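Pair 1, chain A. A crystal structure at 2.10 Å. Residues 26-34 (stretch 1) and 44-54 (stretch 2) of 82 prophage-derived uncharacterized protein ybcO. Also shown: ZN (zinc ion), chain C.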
# COMPACT_ATOMS: atom_id res chain seq x y z
N GLU A 26 -14.17 -3.56 -17.65
CA GLU A 26 -13.83 -2.92 -18.91
C GLU A 26 -13.24 -1.53 -18.70
O GLU A 26 -12.51 -1.04 -19.55
CB GLU A 26 -15.05 -2.83 -19.86
CG GLU A 26 -15.94 -1.58 -19.67
CD GLU A 26 -17.30 -1.63 -20.39
OE1 GLU A 26 -17.62 -0.70 -21.17
OE2 GLU A 26 -18.03 -2.61 -20.18
N THR A 27 -13.56 -0.86 -17.60
CA THR A 27 -13.08 0.51 -17.39
C THR A 27 -11.74 0.53 -16.63
O THR A 27 -11.20 1.60 -16.38
CB THR A 27 -14.12 1.37 -16.69
OG1 THR A 27 -14.26 0.95 -15.33
CG2 THR A 27 -15.46 1.24 -17.39
N SER A 28 -11.20 -0.65 -16.29
CA SER A 28 -10.07 -0.71 -15.36
C SER A 28 -8.82 -0.25 -16.01
O SER A 28 -8.59 -0.57 -17.17
CB SER A 28 -9.83 -2.12 -14.86
OG SER A 28 -10.76 -2.41 -13.83
N VAL A 29 -8.00 0.49 -15.27
CA VAL A 29 -6.66 0.85 -15.73
C VAL A 29 -5.65 0.67 -14.59
O VAL A 29 -6.03 0.48 -13.44
CB VAL A 29 -6.61 2.31 -16.24
CG1 VAL A 29 -7.62 2.52 -17.40
CG2 VAL A 29 -6.90 3.28 -15.09
N LEU A 30 -4.37 0.75 -14.92
CA LEU A 30 -3.32 0.81 -13.90
C LEU A 30 -3.22 2.26 -13.37
O LEU A 30 -2.75 3.13 -14.07
CB LEU A 30 -1.98 0.34 -14.48
CG LEU A 30 -0.90 0.08 -13.44
CD1 LEU A 30 -1.33 -1.08 -12.59
CD2 LEU A 30 0.41 -0.21 -14.09
N ALA A 31 -3.71 2.49 -12.16
CA ALA A 31 -3.78 3.80 -11.57
C ALA A 31 -2.60 3.95 -10.60
O ALA A 31 -2.54 3.27 -9.58
CB ALA A 31 -5.10 3.96 -10.83
N HIS A 32 -1.67 4.85 -10.91
CA HIS A 32 -0.52 5.09 -10.07
C HIS A 32 -0.88 5.72 -8.74
O HIS A 32 -1.72 6.60 -8.67
CB HIS A 32 0.47 6.00 -10.80
CG HIS A 32 1.15 5.33 -11.93
ND1 HIS A 32 0.63 5.32 -13.21
CD2 HIS A 32 2.30 4.62 -11.99
CE1 HIS A 32 1.43 4.64 -14.00
NE2 HIS A 32 2.45 4.19 -13.29
N ILE A 33 -0.22 5.25 -7.69
CA ILE A 33 -0.41 5.79 -6.36
C ILE A 33 0.55 6.97 -6.23
O ILE A 33 1.72 6.86 -6.57
CB ILE A 33 -0.06 4.75 -5.30
CG1 ILE A 33 -0.98 3.52 -5.41
CG2 ILE A 33 -0.05 5.38 -3.90
CD1 ILE A 33 -2.41 3.78 -5.38
N ARG A 34 0.05 8.08 -5.69
CA ARG A 34 0.79 9.36 -5.64
C ARG A 34 1.49 9.62 -4.29
O ARG A 34 0.87 9.58 -3.21
CB ARG A 34 -0.17 10.50 -6.01
CG ARG A 34 -1.27 10.06 -7.06
CD ARG A 34 -1.82 11.22 -7.92
NE ARG A 34 -1.95 10.80 -9.32
CZ ARG A 34 -1.17 11.19 -10.34
NH1 ARG A 34 -0.18 12.09 -10.18
NH2 ARG A 34 -1.40 10.71 -11.57
N LYS A 44 6.77 10.91 -13.09
CA LYS A 44 7.02 9.59 -13.68
C LYS A 44 7.08 8.45 -12.62
O LYS A 44 8.12 7.79 -12.48
CB LYS A 44 8.34 9.62 -14.47
N PRO A 45 5.96 8.20 -11.89
CA PRO A 45 6.04 7.17 -10.84
C PRO A 45 5.98 5.73 -11.38
O PRO A 45 5.39 5.49 -12.46
CB PRO A 45 4.84 7.47 -9.93
CG PRO A 45 3.85 8.20 -10.80
CD PRO A 45 4.58 8.69 -12.06
N PRO A 46 6.58 4.79 -10.65
CA PRO A 46 6.75 3.43 -11.15
C PRO A 46 5.43 2.68 -11.16
O PRO A 46 4.58 2.97 -10.34
CB PRO A 46 7.75 2.81 -10.17
CG PRO A 46 7.76 3.71 -8.96
CD PRO A 46 6.83 4.86 -9.20
N ASP A 47 5.28 1.75 -12.11
CA ASP A 47 4.03 0.98 -12.31
C ASP A 47 3.77 -0.04 -11.20
O ASP A 47 2.63 -0.48 -11.02
CB ASP A 47 4.05 0.23 -13.65
CG ASP A 47 4.01 1.17 -14.86
OD1 ASP A 47 3.61 2.35 -14.75
OD2 ASP A 47 4.37 0.69 -15.96
N LEU A 48 4.83 -0.44 -10.50
CA LEU A 48 4.72 -1.25 -9.30
C LEU A 48 3.86 -0.53 -8.27
O LEU A 48 2.97 -1.12 -7.68
CB LEU A 48 6.13 -1.55 -8.73
CG LEU A 48 6.19 -2.47 -7.50
CD1 LEU A 48 5.79 -3.91 -7.89
CD2 LEU A 48 7.56 -2.41 -6.79
N ILE A 49 4.10 0.76 -8.10
CA ILE A 49 3.41 1.57 -7.11
C ILE A 49 2.11 2.10 -7.73
O ILE A 49 1.90 3.30 -7.94
CB ILE A 49 4.33 2.70 -6.56
CG1 ILE A 49 5.47 2.12 -5.70
CG2 ILE A 49 3.55 3.64 -5.64
CD1 ILE A 49 6.34 1.12 -6.35
N ALA A 50 1.23 1.15 -8.02
CA ALA A 50 -0.02 1.41 -8.75
C ALA A 50 -1.03 0.31 -8.40
O ALA A 50 -0.66 -0.77 -7.91
CB ALA A 50 0.23 1.46 -10.26
N THR A 51 -2.31 0.62 -8.62
CA THR A 51 -3.41 -0.32 -8.45
C THR A 51 -4.28 -0.38 -9.70
O THR A 51 -4.37 0.58 -10.44
CB THR A 51 -4.30 0.07 -7.24
OG1 THR A 51 -5.29 -0.95 -7.03
CG2 THR A 51 -4.97 1.46 -7.43
N ILE A 52 -4.90 -1.55 -9.92
CA ILE A 52 -5.96 -1.72 -10.91
C ILE A 52 -7.13 -0.95 -10.31
O ILE A 52 -7.49 -1.16 -9.15
CB ILE A 52 -6.40 -3.22 -11.09
CG1 ILE A 52 -5.20 -4.16 -11.39
CG2 ILE A 52 -7.40 -3.36 -12.18
CD1 ILE A 52 -5.50 -5.65 -11.14
N ALA A 53 -7.72 -0.07 -11.09
CA ALA A 53 -8.82 0.74 -10.61
C ALA A 53 -9.76 0.95 -11.77
O ALA A 53 -9.31 1.19 -12.88
CB ALA A 53 -8.28 2.09 -10.09
N CYS A 54 -11.06 0.84 -11.51
CA CYS A 54 -12.11 1.23 -12.46
C CYS A 54 -12.09 2.73 -12.61
O CYS A 54 -11.50 3.42 -11.79
CB CYS A 54 -13.49 0.82 -11.98
SG CYS A 54 -14.13 1.77 -10.53
ZN ZN C . -13.69 0.70 -8.50

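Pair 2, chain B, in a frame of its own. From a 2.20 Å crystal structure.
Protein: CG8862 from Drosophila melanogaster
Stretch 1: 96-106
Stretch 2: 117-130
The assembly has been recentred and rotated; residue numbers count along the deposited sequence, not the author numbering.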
# COMPACT_ATOMS: atom_id res chain seq x y z
N GLY B 96 8.28 -1.61 -20.49
CA GLY B 96 8.68 -3.00 -20.35
C GLY B 96 7.53 -3.83 -19.80
O GLY B 96 7.73 -4.99 -19.41
N TYR B 97 6.33 -3.25 -19.76
CA TYR B 97 5.15 -3.91 -19.20
C TYR B 97 3.93 -3.80 -20.11
O TYR B 97 3.76 -2.81 -20.84
CB TYR B 97 4.79 -3.34 -17.82
CG TYR B 97 5.87 -3.51 -16.78
CD1 TYR B 97 6.06 -4.75 -16.15
CD2 TYR B 97 6.71 -2.46 -16.44
CE1 TYR B 97 7.06 -4.92 -15.22
CE2 TYR B 97 7.72 -2.62 -15.50
CZ TYR B 97 7.88 -3.86 -14.89
OH TYR B 97 8.89 -4.02 -13.95
N ASP B 98 3.07 -4.81 -20.06
CA ASP B 98 1.84 -4.81 -20.81
C ASP B 98 0.80 -4.08 -19.97
O ASP B 98 0.89 -4.07 -18.75
CB ASP B 98 1.37 -6.25 -20.99
CG ASP B 98 2.00 -6.94 -22.18
OD1 ASP B 98 2.96 -6.41 -22.78
OD2 ASP B 98 1.50 -8.03 -22.53
N ARG B 99 -0.20 -3.49 -20.63
CA ARG B 99 -1.43 -3.09 -19.95
C ARG B 99 -2.25 -4.35 -19.74
O ARG B 99 -2.89 -4.87 -20.68
CB ARG B 99 -2.22 -2.08 -20.79
CG ARG B 99 -1.48 -0.78 -21.05
CD ARG B 99 -2.01 -0.04 -22.25
NE ARG B 99 -1.58 -0.66 -23.50
CZ ARG B 99 -1.60 -0.08 -24.69
NH1 ARG B 99 -2.02 1.18 -24.83
NH2 ARG B 99 -1.18 -0.74 -25.76
N GLY B 100 -2.22 -4.87 -18.51
CA GLY B 100 -2.81 -6.19 -18.24
C GLY B 100 -4.20 -6.11 -17.63
O GLY B 100 -4.36 -5.55 -16.53
N HIS B 101 -5.19 -6.65 -18.35
CA HIS B 101 -6.57 -6.68 -17.86
C HIS B 101 -6.64 -7.41 -16.52
O HIS B 101 -6.10 -8.52 -16.38
CB HIS B 101 -7.46 -7.48 -18.81
CG HIS B 101 -7.81 -6.79 -20.08
ND1 HIS B 101 -6.97 -6.78 -21.18
CD2 HIS B 101 -8.95 -6.17 -20.47
CE1 HIS B 101 -7.57 -6.14 -22.17
NE2 HIS B 101 -8.77 -5.76 -21.76
N MET B 102 -7.32 -6.81 -15.55
CA MET B 102 -7.77 -7.56 -14.38
C MET B 102 -9.05 -8.36 -14.72
O MET B 102 -9.06 -9.57 -14.59
CB MET B 102 -7.93 -6.66 -13.15
CG MET B 102 -6.65 -5.97 -12.67
SD MET B 102 -5.32 -7.08 -12.09
CE MET B 102 -4.38 -7.30 -13.62
N ALA B 103 -10.11 -7.67 -15.14
CA ALA B 103 -11.27 -8.33 -15.71
C ALA B 103 -10.97 -8.51 -17.20
O ALA B 103 -10.93 -7.53 -17.95
CB ALA B 103 -12.53 -7.47 -15.54
N ALA B 104 -10.73 -9.76 -17.61
CA ALA B 104 -10.33 -10.08 -18.99
C ALA B 104 -11.44 -9.82 -20.00
O ALA B 104 -12.62 -10.02 -19.72
CB ALA B 104 -9.86 -11.54 -19.09
N ALA B 105 -11.03 -9.35 -21.18
CA ALA B 105 -11.97 -9.00 -22.24
C ALA B 105 -12.81 -10.21 -22.68
O ALA B 105 -13.99 -10.07 -23.05
CB ALA B 105 -11.22 -8.42 -23.40
N GLY B 106 -12.20 -11.40 -22.61
CA GLY B 106 -12.85 -12.66 -22.98
C GLY B 106 -13.89 -13.19 -22.01
O GLY B 106 -14.59 -14.16 -22.31
N GLU B 117 -15.73 -1.98 -22.18
CA GLU B 117 -15.50 -1.48 -20.83
C GLU B 117 -14.31 -2.12 -20.09
O GLU B 117 -13.81 -1.56 -19.12
CB GLU B 117 -16.79 -1.58 -20.00
CG GLU B 117 -17.92 -0.61 -20.39
CD GLU B 117 -19.28 -1.06 -19.84
OE1 GLU B 117 -19.30 -1.98 -18.98
OE2 GLU B 117 -20.33 -0.54 -20.27
N THR B 118 -13.86 -3.30 -20.53
CA THR B 118 -12.66 -3.89 -19.91
C THR B 118 -11.38 -3.19 -20.38
O THR B 118 -10.31 -3.41 -19.82
CB THR B 118 -12.54 -5.41 -20.18
OG1 THR B 118 -12.28 -5.65 -21.57
CG2 THR B 118 -13.82 -6.14 -19.78
N PHE B 119 -11.48 -2.35 -21.39
CA PHE B 119 -10.30 -1.64 -21.90
C PHE B 119 -9.99 -0.27 -21.26
O PHE B 119 -9.04 0.40 -21.66
CB PHE B 119 -10.32 -1.57 -23.43
CG PHE B 119 -9.96 -2.87 -24.10
CD1 PHE B 119 -8.69 -3.07 -24.62
CD2 PHE B 119 -10.89 -3.91 -24.18
CE1 PHE B 119 -8.35 -4.28 -25.24
CE2 PHE B 119 -10.56 -5.13 -24.81
CZ PHE B 119 -9.28 -5.31 -25.34
N TYR B 120 -10.78 0.12 -20.25
CA TYR B 120 -10.42 1.30 -19.47
C TYR B 120 -9.13 1.02 -18.74
O TYR B 120 -8.98 -0.06 -18.15
CB TYR B 120 -11.51 1.68 -18.47
CG TYR B 120 -12.71 2.34 -19.10
CD1 TYR B 120 -12.61 3.60 -19.68
CD2 TYR B 120 -13.95 1.71 -19.10
CE1 TYR B 120 -13.72 4.21 -20.27
CE2 TYR B 120 -15.06 2.31 -19.67
CZ TYR B 120 -14.94 3.56 -20.25
OH TYR B 120 -16.04 4.17 -20.82
N LEU B 121 -8.21 1.98 -18.76
CA LEU B 121 -6.95 1.84 -18.05
C LEU B 121 -7.09 1.66 -16.53
O LEU B 121 -6.15 1.23 -15.88
CB LEU B 121 -6.03 3.03 -18.34
CG LEU B 121 -5.54 3.04 -19.79
CD1 LEU B 121 -4.93 4.39 -20.13
CD2 LEU B 121 -4.55 1.90 -20.04
N SER B 122 -8.26 1.99 -15.98
CA SER B 122 -8.52 1.70 -14.58
C SER B 122 -8.69 0.21 -14.29
O SER B 122 -8.63 -0.20 -13.14
CB SER B 122 -9.72 2.48 -14.06
OG SER B 122 -10.85 2.23 -14.85
N ASN B 123 -8.90 -0.59 -15.35
CA ASN B 123 -8.99 -2.04 -15.23
C ASN B 123 -7.62 -2.70 -15.47
O ASN B 123 -7.50 -3.92 -15.46
CB ASN B 123 -10.08 -2.60 -16.18
CG ASN B 123 -10.25 -4.15 -16.07
OD1 ASN B 123 -10.36 -4.71 -14.98
ND2 ASN B 123 -10.29 -4.82 -17.23
N MET B 124 -6.59 -1.87 -15.65
CA MET B 124 -5.26 -2.37 -16.02
C MET B 124 -4.26 -2.30 -14.89
O MET B 124 -4.32 -1.41 -14.04
CB MET B 124 -4.69 -1.58 -17.21
CG MET B 124 -5.57 -1.57 -18.43
SD MET B 124 -5.73 -3.21 -19.13
CE MET B 124 -7.33 -3.05 -19.88
N ALA B 125 -3.32 -3.25 -14.90
CA ALA B 125 -2.10 -3.17 -14.09
C ALA B 125 -0.92 -3.63 -14.93
O ALA B 125 -1.08 -4.46 -15.83
CB ALA B 125 -2.21 -4.00 -12.80
N PRO B 126 0.27 -3.06 -14.66
CA PRO B 126 1.46 -3.47 -15.38
C PRO B 126 1.76 -4.94 -15.15
O PRO B 126 1.92 -5.37 -14.01
CB PRO B 126 2.57 -2.57 -14.80
CG PRO B 126 1.84 -1.37 -14.31
CD PRO B 126 0.55 -1.94 -13.75
N GLN B 127 1.79 -5.68 -16.24
CA GLN B 127 2.14 -7.09 -16.21
C GLN B 127 3.24 -7.36 -17.21
O GLN B 127 3.24 -6.78 -18.30
CB GLN B 127 0.92 -7.95 -16.55
CG GLN B 127 -0.24 -7.78 -15.56
CD GLN B 127 -1.35 -8.77 -15.83
OE1 GLN B 127 -1.74 -8.99 -16.97
NE2 GLN B 127 -1.87 -9.37 -14.76
N VAL B 128 4.18 -8.23 -16.83
CA VAL B 128 5.11 -8.85 -17.79
C VAL B 128 4.31 -9.44 -18.95
O VAL B 128 3.28 -10.08 -18.74
CB VAL B 128 5.95 -9.94 -17.08
CG1 VAL B 128 6.79 -10.75 -18.06
CG2 VAL B 128 6.84 -9.30 -16.00
N GLY B 129 4.78 -9.19 -20.17
CA GLY B 129 4.07 -9.61 -21.37
C GLY B 129 4.26 -11.07 -21.72
O GLY B 129 3.49 -11.92 -21.29
N GLN B 130 5.27 -11.32 -22.55
CA GLN B 130 5.73 -12.67 -22.88
C GLN B 130 6.10 -13.40 -21.60
O GLN B 130 6.87 -12.88 -20.78
CB GLN B 130 6.95 -12.60 -23.79
CG GLN B 130 6.65 -12.26 -25.24
CD GLN B 130 7.92 -12.08 -26.06
OE1 GLN B 130 8.45 -13.04 -26.63
NE2 GLN B 130 8.39 -10.84 -26.15

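Superposing N, CA and C of 14 central residues brings pair 2 onto pair 1 with an RMSD of 1.0 Å. The common element is a two-stranded antiparallel ladder, strand 29-32 against 50-53 in pair 1 and 98-101 against 124-127 in pair 2, with N-to-C directions at 140° and 128° and axes approaching to 4.4 Å in both.

The register is identical. Val29(A)-Ala53(A) matches Asp98(B)-Gln127(B), and Ala31(A)-Thr51(A) matches Gly100(B)-Ala125(B); all four are hydrogen-bonded pairs. Val29(A) N to Ala53(A) O is 2.8 Å and Ala31(A) N to Thr51(A) O is 2.7 Å; the equivalents are Asp98(B) N to Gln127(B) O at 2.6 Å and Gly100(B) N to Ala125(B) O at 2.9 Å. Each is matched by a return bond. One further rung extends both ladders: Ile33(A) N donates to Ile49(A) O at 2.9 Å, and Met102(B) N to Asn123(B) O at 2.9 Å.

The one matched position with the same residue in both pairs is His32(A) and His101(B), whose CA atoms fall 1.2 Å apart with chi1 in the m well in both. The rings nevertheless meet different surroundings. In pair 1, His32(A) NE2 donates to Asp47(A) OD1 at 2.6 Å, near the ring plane, while Ala50(A) CB lies over one face. In pair 2, the position of Asp47(A) is taken by Leu121(B), which offers no acceptor in its side chain. There the His101(B) ring turns its edge to the face of Phe119(B), with planes at 85° and the two ring centroids 4.5 Å apart. Met124(B), the counterpart of Ala50(A), covers a face of His101(B) with its methyl, CE standing 3.6 Å from the ring centroid and 12° off the normal. Both rings thus carry a methyl group over one face; at the edge, a hydrogen bond to Asp47(A) in pair 1 contrasts with an edge-to-face contact with Phe119(B) in pair 2.

On the face carrying Ala31(A) and Ala53(A), two small side chains meet, CB to CB at 3.8 Å. At the matching positions pair 2 has Gly100(B) and, diagonally across on the same face, the longer Gln127(B). An ideal CB on Gly100(B) would run into the end of the Gln127(B) side chain, which takes the room that Ala31(A) CB fills in pair 1.

Beyond the strands, Asn123(B) replaces Ile49(A). Ile49(A) CG2 packs on Ile33(A) CB at 3.8 Å, whereas Asn123(B) brackets the backbone of Ala103(B): its OD1 accepts from Ala103(B) N at 3.0 Å and its ND2 donates to Ala103(B) O at 2.9 Å. Apolar contact therefore gives way to a two-bond clasp on an equivalent backbone frame.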